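Local coordinates for acylneuraminate lyase (Mycoplasma synoviae, PDB 4N4P), which is an acylneuraminate lyase of the dihydrodipicolinate synthetase family, whose members are built on a TIM barrel, at residues 40-45 with 214-219; 209-214 with 243-248. One frame throughout, in Å; residues are numbered along the deposited sequence.

Contact 1: 40-45 with 214-219; sequences QKVDGI and VNAKGA
The amide of Q40 meets the kinked start of helix 212-227 through direct and water-mediated hydrogen bonds. Q40 OE1 accepts from the backbone N of A216 at 3.1 Å, with the donor nearly along the C=O axis (174°). Water 1 donates to Q40 OE1 at 2.7 Å and accepts from K217 N, so one side-chain oxygen serves two successive N-H groups of the helix, the second by way of the water. On the other branch of the amide, Q40 NE2 gives a hydrogen to water 2, which donates to V214 O at 2.6 Å. Direct bond and bridges together fix the amide's rotation. The Q40 side chain bends at chi2 (-65°), which places its CD 3.8 Å from V214 CA.

Within the helix, N215 OD1 accepts from G218 N at 2.9 Å, an Asx motif beside the kink at K217 and G218.

Apolar contact centres on A216, whose CB points at the loop and lies 3.9 Å from Q40 CB and 4.2 Å from V42 CG1.

Segment 40-45 links helix 26-39 to strand 44-47, and L10 packs against A216, where the first two barrel strands, 9-12 and 44-47, come against the eighth barrel helix, 212-227.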
loop_
_atom_site.group_PDB
_atom_site.type_symbol
_atom_site.label_atom_id
_atom_site.label_comp_id
_atom_site.label_asym_id
_atom_site.label_seq_id
_atom_site.Cartn_x
_atom_site.Cartn_y
_atom_site.Cartn_z
ATOM N N GLN A 40 30.719 1.574 24.453
ATOM C CA GLN A 40 29.436 0.882 24.275
ATOM C C GLN A 40 29.516 -0.598 24.655
ATOM O O GLN A 40 28.489 -1.234 24.934
ATOM C CB GLN A 40 28.907 1.068 22.858
ATOM C CG GLN A 40 28.697 2.545 22.510
ATOM C CD GLN A 40 27.618 3.159 23.351
ATOM O OE1 GLN A 40 26.508 2.610 23.452
ATOM N NE2 GLN A 40 27.924 4.291 23.984
ATOM N N LYS A 41 30.732 -1.147 24.650
ATOM C CA LYS A 41 30.945 -2.562 25.003
ATOM C C LYS A 41 30.125 -3.512 24.142
ATOM O O LYS A 41 29.472 -4.437 24.660
ATOM C CB LYS A 41 30.631 -2.803 26.499
ATOM C CG LYS A 41 31.427 -1.929 27.476
ATOM C CD LYS A 41 32.706 -2.610 27.943
ATOM C CE LYS A 41 33.497 -1.725 28.933
ATOM N NZ LYS A 41 32.770 -1.539 30.234
ATOM N N VAL A 42 30.148 -3.285 22.828
ATOM C CA VAL A 42 29.334 -4.071 21.908
ATOM C C VAL A 42 29.965 -5.453 21.671
ATOM O O VAL A 42 31.156 -5.686 21.956
ATOM C CB VAL A 42 29.155 -3.343 20.534
ATOM C CG1 VAL A 42 28.480 -1.998 20.755
ATOM C CG2 VAL A 42 30.518 -3.134 19.839
ATOM N N ASP A 43 29.159 -6.361 21.136
ATOM C CA ASP A 43 29.631 -7.699 20.827
ATOM C C ASP A 43 30.234 -7.784 19.433
ATOM O O ASP A 43 31.028 -8.688 19.139
ATOM C CB ASP A 43 28.467 -8.666 20.991
ATOM C CG ASP A 43 27.894 -8.608 22.373
ATOM O OD1 ASP A 43 28.559 -9.162 23.272
ATOM O OD2 ASP A 43 26.814 -7.980 22.589
ATOM N N GLY A 44 29.852 -6.848 18.566
ATOM C CA GLY A 44 30.359 -6.840 17.218
ATOM C C GLY A 44 30.037 -5.521 16.560
ATOM O O GLY A 44 29.306 -4.692 17.133
ATOM N N ILE A 45 30.552 -5.332 15.340
ATOM C CA ILE A 45 30.279 -4.105 14.581
ATOM C C ILE A 45 29.898 -4.490 13.169
ATOM O O ILE A 45 30.533 -5.372 12.563
ATOM C CB ILE A 45 31.521 -3.154 14.536
ATOM C CG1 ILE A 45 31.970 -2.818 15.949
ATOM C CG2 ILE A 45 31.179 -1.839 13.807
ATOM C CD1 ILE A 45 33.375 -2.184 16.025
ATOM N N VAL A 214 24.881 4.255 20.182
ATOM C CA VAL A 214 25.014 5.134 21.341
ATOM C C VAL A 214 24.175 4.671 22.547
ATOM O O VAL A 214 24.291 5.235 23.641
ATOM C CB VAL A 214 24.715 6.638 20.992
ATOM C CG1 VAL A 214 25.662 7.121 19.890
ATOM C CG2 VAL A 214 23.233 6.823 20.564
ATOM N N ASN A 215 23.367 3.631 22.358
ATOM C CA ASN A 215 22.571 3.107 23.458
ATOM C C ASN A 215 22.632 1.600 23.605
ATOM O O ASN A 215 21.607 0.946 23.884
ATOM C CB ASN A 215 21.117 3.586 23.406
ATOM C CG ASN A 215 20.443 3.506 24.753
ATOM O OD1 ASN A 215 21.096 3.192 25.768
ATOM N ND2 ASN A 215 19.141 3.805 24.794
ATOM N N ALA A 216 23.839 1.042 23.457
ATOM C CA ALA A 216 24.031 -0.382 23.723
ATOM C C ALA A 216 23.617 -0.720 25.151
ATOM O O ALA A 216 23.103 -1.801 25.397
ATOM C CB ALA A 216 25.510 -0.809 23.467
ATOM N N LYS A 217 23.831 0.207 26.095
ATOM C CA LYS A 217 23.453 -0.059 27.482
ATOM C C LYS A 217 21.937 -0.338 27.612
ATOM O O LYS A 217 21.525 -1.298 28.289
ATOM C CB LYS A 217 23.849 1.101 28.403
ATOM C CG LYS A 217 23.553 0.841 29.877
ATOM C CD LYS A 217 24.230 1.872 30.773
ATOM C CE LYS A 217 23.339 3.052 31.019
ATOM N NZ LYS A 217 23.865 3.848 32.177
ATOM N N GLY A 218 21.136 0.501 26.970
ATOM C CA GLY A 218 19.664 0.439 27.045
ATOM C C GLY A 218 19.148 -0.806 26.347
ATOM O O GLY A 218 18.212 -1.458 26.835
ATOM N N ALA A 219 19.819 -1.193 25.269
ATOM C CA ALA A 219 19.435 -2.424 24.542
ATOM C C ALA A 219 19.839 -3.685 25.316
ATOM O O ALA A 219 19.038 -4.652 25.448
ATOM C CB ALA A 219 20.045 -2.420 23.124
HETATM O O HOH W 1 25.488 2.462 25.930
HETATM O O HOH W 2 25.970 6.041 25.448
#

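Contact 2: 209-214 with 243-248; sequences GSTYNV and DYVLDL
At the C-terminal end of the last barrel strand, 206-209, the chain turns into helix 212-227, and this turn packs against the end of helix 231-248 through T211, V214 and Y244. The phenol of Y244 donates from OH to T211 O at 2.7 Å. The hydroxyl lies in the plane of that carbonyl, on a lone pair, with a C=O...O angle of 128°, and T211 O in turn sits in the plane of the ring at its edge. V214 CG2 comes near the ring plane from the CE1 side of the hydroxyl, 3.2 Å from Y244 OH, while T211 CB approaches the ring obliquely, 3.8 Å from Y244 CE2.

In this TIM barrel, helix 231-248 follows the eighth strand-helix unit, and Y244 ties it back to the turn within that unit. Y241, one turn before Y244, stacks edge-to-face on the Y244 ring and also bonds to T211 OG1, which D193 holds as well.

The apolar part of the contact gathers round the methyl of T211. T211 CG2, set anti to the carbonyl carbon and beside the backbone N, meets V245 CG2 at 3.9 Å, with V245 CG1 close by, the two side chains crossing at about a right angle. L248 CD2 adds a looser approach to T211 CG2 at 4.2 Å.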
loop_
_atom_site.group_PDB
_atom_site.type_symbol
_atom_site.label_atom_id
_atom_site.label_comp_id
_atom_site.label_asym_id
_atom_site.label_seq_id
_atom_site.Cartn_x
_atom_site.Cartn_y
_atom_site.Cartn_z
ATOM N N GLY A 209 21.812 -2.933 14.464
ATOM C CA GLY A 209 20.966 -1.733 14.436
ATOM C C GLY A 209 21.710 -0.434 14.610
ATOM O O GLY A 209 22.731 -0.376 15.277
ATOM N N SER A 210 21.165 0.608 13.983
ATOM C CA SER A 210 21.746 1.941 14.048
ATOM C C SER A 210 21.751 2.458 15.490
ATOM O O SER A 210 22.675 3.158 15.903
ATOM C CB SER A 210 20.906 2.892 13.182
ATOM O OG SER A 210 19.561 2.968 13.667
ATOM N N THR A 211 20.702 2.139 16.244
ATOM C CA THR A 211 20.512 2.790 17.557
ATOM C C THR A 211 21.475 2.266 18.629
ATOM O O THR A 211 21.672 2.913 19.660
ATOM C CB THR A 211 19.043 2.704 18.069
ATOM O OG1 THR A 211 18.731 1.345 18.381
ATOM C CG2 THR A 211 18.061 3.234 17.016
ATOM N N TYR A 212 22.104 1.120 18.378
ATOM C CA TYR A 212 23.042 0.555 19.354
ATOM C C TYR A 212 24.380 1.281 19.310
ATOM O O TYR A 212 25.225 1.048 20.168
ATOM C CB TYR A 212 23.268 -0.958 19.146
ATOM C CG TYR A 212 21.976 -1.724 18.937
ATOM C CD1 TYR A 212 20.888 -1.544 19.811
ATOM C CD2 TYR A 212 21.833 -2.610 17.862
ATOM C CE1 TYR A 212 19.671 -2.238 19.621
ATOM C CE2 TYR A 212 20.622 -3.308 17.655
ATOM C CZ TYR A 212 19.548 -3.100 18.534
ATOM O OH TYR A 212 18.360 -3.776 18.335
ATOM N N ASN A 213 24.572 2.152 18.315
ATOM C CA ASN A 213 25.775 2.992 18.271
ATOM C C ASN A 213 25.971 3.796 19.561
ATOM O O ASN A 213 27.108 4.034 19.974
ATOM C CB ASN A 213 25.759 3.975 17.080
ATOM C CG ASN A 213 26.193 3.340 15.758
ATOM O OD1 ASN A 213 25.359 3.054 14.864
ATOM N ND2 ASN A 213 27.490 3.168 15.597
ATOM N N VAL A 214 24.881 4.255 20.182
ATOM C CA VAL A 214 25.014 5.134 21.341
ATOM C C VAL A 214 24.175 4.671 22.547
ATOM O O VAL A 214 24.291 5.235 23.641
ATOM C CB VAL A 214 24.715 6.638 20.992
ATOM C CG1 VAL A 214 25.662 7.121 19.890
ATOM C CG2 VAL A 214 23.233 6.823 20.564
ATOM N N ASP A 243 10.914 4.971 23.226
ATOM C CA ASP A 243 10.823 6.425 23.437
ATOM C C ASP A 243 12.110 7.046 22.904
ATOM O O ASP A 243 12.084 8.046 22.173
ATOM C CB ASP A 243 10.680 6.774 24.927
ATOM C CG ASP A 243 9.285 6.547 25.471
ATOM O OD1 ASP A 243 8.334 6.281 24.713
ATOM O OD2 ASP A 243 9.155 6.652 26.691
ATOM N N TYR A 244 13.226 6.434 23.277
ATOM C CA TYR A 244 14.562 6.888 22.861
ATOM C C TYR A 244 14.697 6.895 21.351
ATOM O O TYR A 244 15.145 7.879 20.773
ATOM C CB TYR A 244 15.652 6.020 23.504
ATOM C CG TYR A 244 16.917 5.830 22.686
ATOM C CD1 TYR A 244 17.819 6.891 22.474
ATOM C CD2 TYR A 244 17.227 4.559 22.133
ATOM C CE1 TYR A 244 19.000 6.700 21.710
ATOM C CE2 TYR A 244 18.400 4.349 21.405
ATOM C CZ TYR A 244 19.276 5.422 21.181
ATOM O OH TYR A 244 20.428 5.223 20.449
ATOM N N VAL A 245 14.308 5.794 20.708
ATOM C CA VAL A 245 14.441 5.726 19.251
ATOM C C VAL A 245 13.650 6.841 18.572
ATOM O O VAL A 245 14.188 7.547 17.721
ATOM C CB VAL A 245 14.035 4.352 18.686
ATOM C CG1 VAL A 245 14.216 4.344 17.159
ATOM C CG2 VAL A 245 14.899 3.216 19.339
ATOM N N LEU A 246 12.382 7.017 18.955
ATOM C CA LEU A 246 11.552 8.065 18.367
ATOM C C LEU A 246 12.120 9.485 18.638
ATOM O O LEU A 246 12.112 10.365 17.743
ATOM C CB LEU A 246 10.108 7.946 18.884
ATOM C CG LEU A 246 9.412 6.696 18.328
ATOM C CD1 LEU A 246 7.966 6.577 18.811
ATOM C CD2 LEU A 246 9.480 6.682 16.803
ATOM N N ASP A 247 12.630 9.691 19.850
ATOM C CA ASP A 247 13.240 10.990 20.194
ATOM C C ASP A 247 14.490 11.190 19.346
ATOM O O ASP A 247 14.722 12.283 18.800
ATOM C CB ASP A 247 13.569 11.084 21.708
ATOM C CG ASP A 247 12.394 11.558 22.544
ATOM O OD1 ASP A 247 11.423 12.107 22.001
ATOM O OD2 ASP A 247 12.476 11.448 23.775
ATOM N N LEU A 248 15.302 10.141 19.232
ATOM C CA LEU A 248 16.556 10.215 18.459
ATOM C C LEU A 248 16.315 10.650 17.018
ATOM O O LEU A 248 17.015 11.533 16.495
ATOM C CB LEU A 248 17.255 8.847 18.471
ATOM C CG LEU A 248 18.561 8.735 17.678
ATOM C CD1 LEU A 248 19.649 9.626 18.306
ATOM C CD2 LEU A 248 19.008 7.270 17.625
#

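How the contacts relate
The centres of the two contacts lie about 11 Å apart, and V214 at the start of helix 212-227 belongs to both. Along the chain the segments alternate: 40-45, 209-214, 214-219, then 243-248. Contact 1 joins this helix start to the loop before the second barrel strand, whereas contact 2 joins it to helix 231-248, beyond the eight strand-helix units. They also touch directly, Q40 CG lying 3.3 Å from N213 O and N215 ND2 3.4 Å from Y244 CD2. The early part of the TIM barrel, its last strand-helix unit and helix 231-248 are therefore tied together around one short stretch of chain.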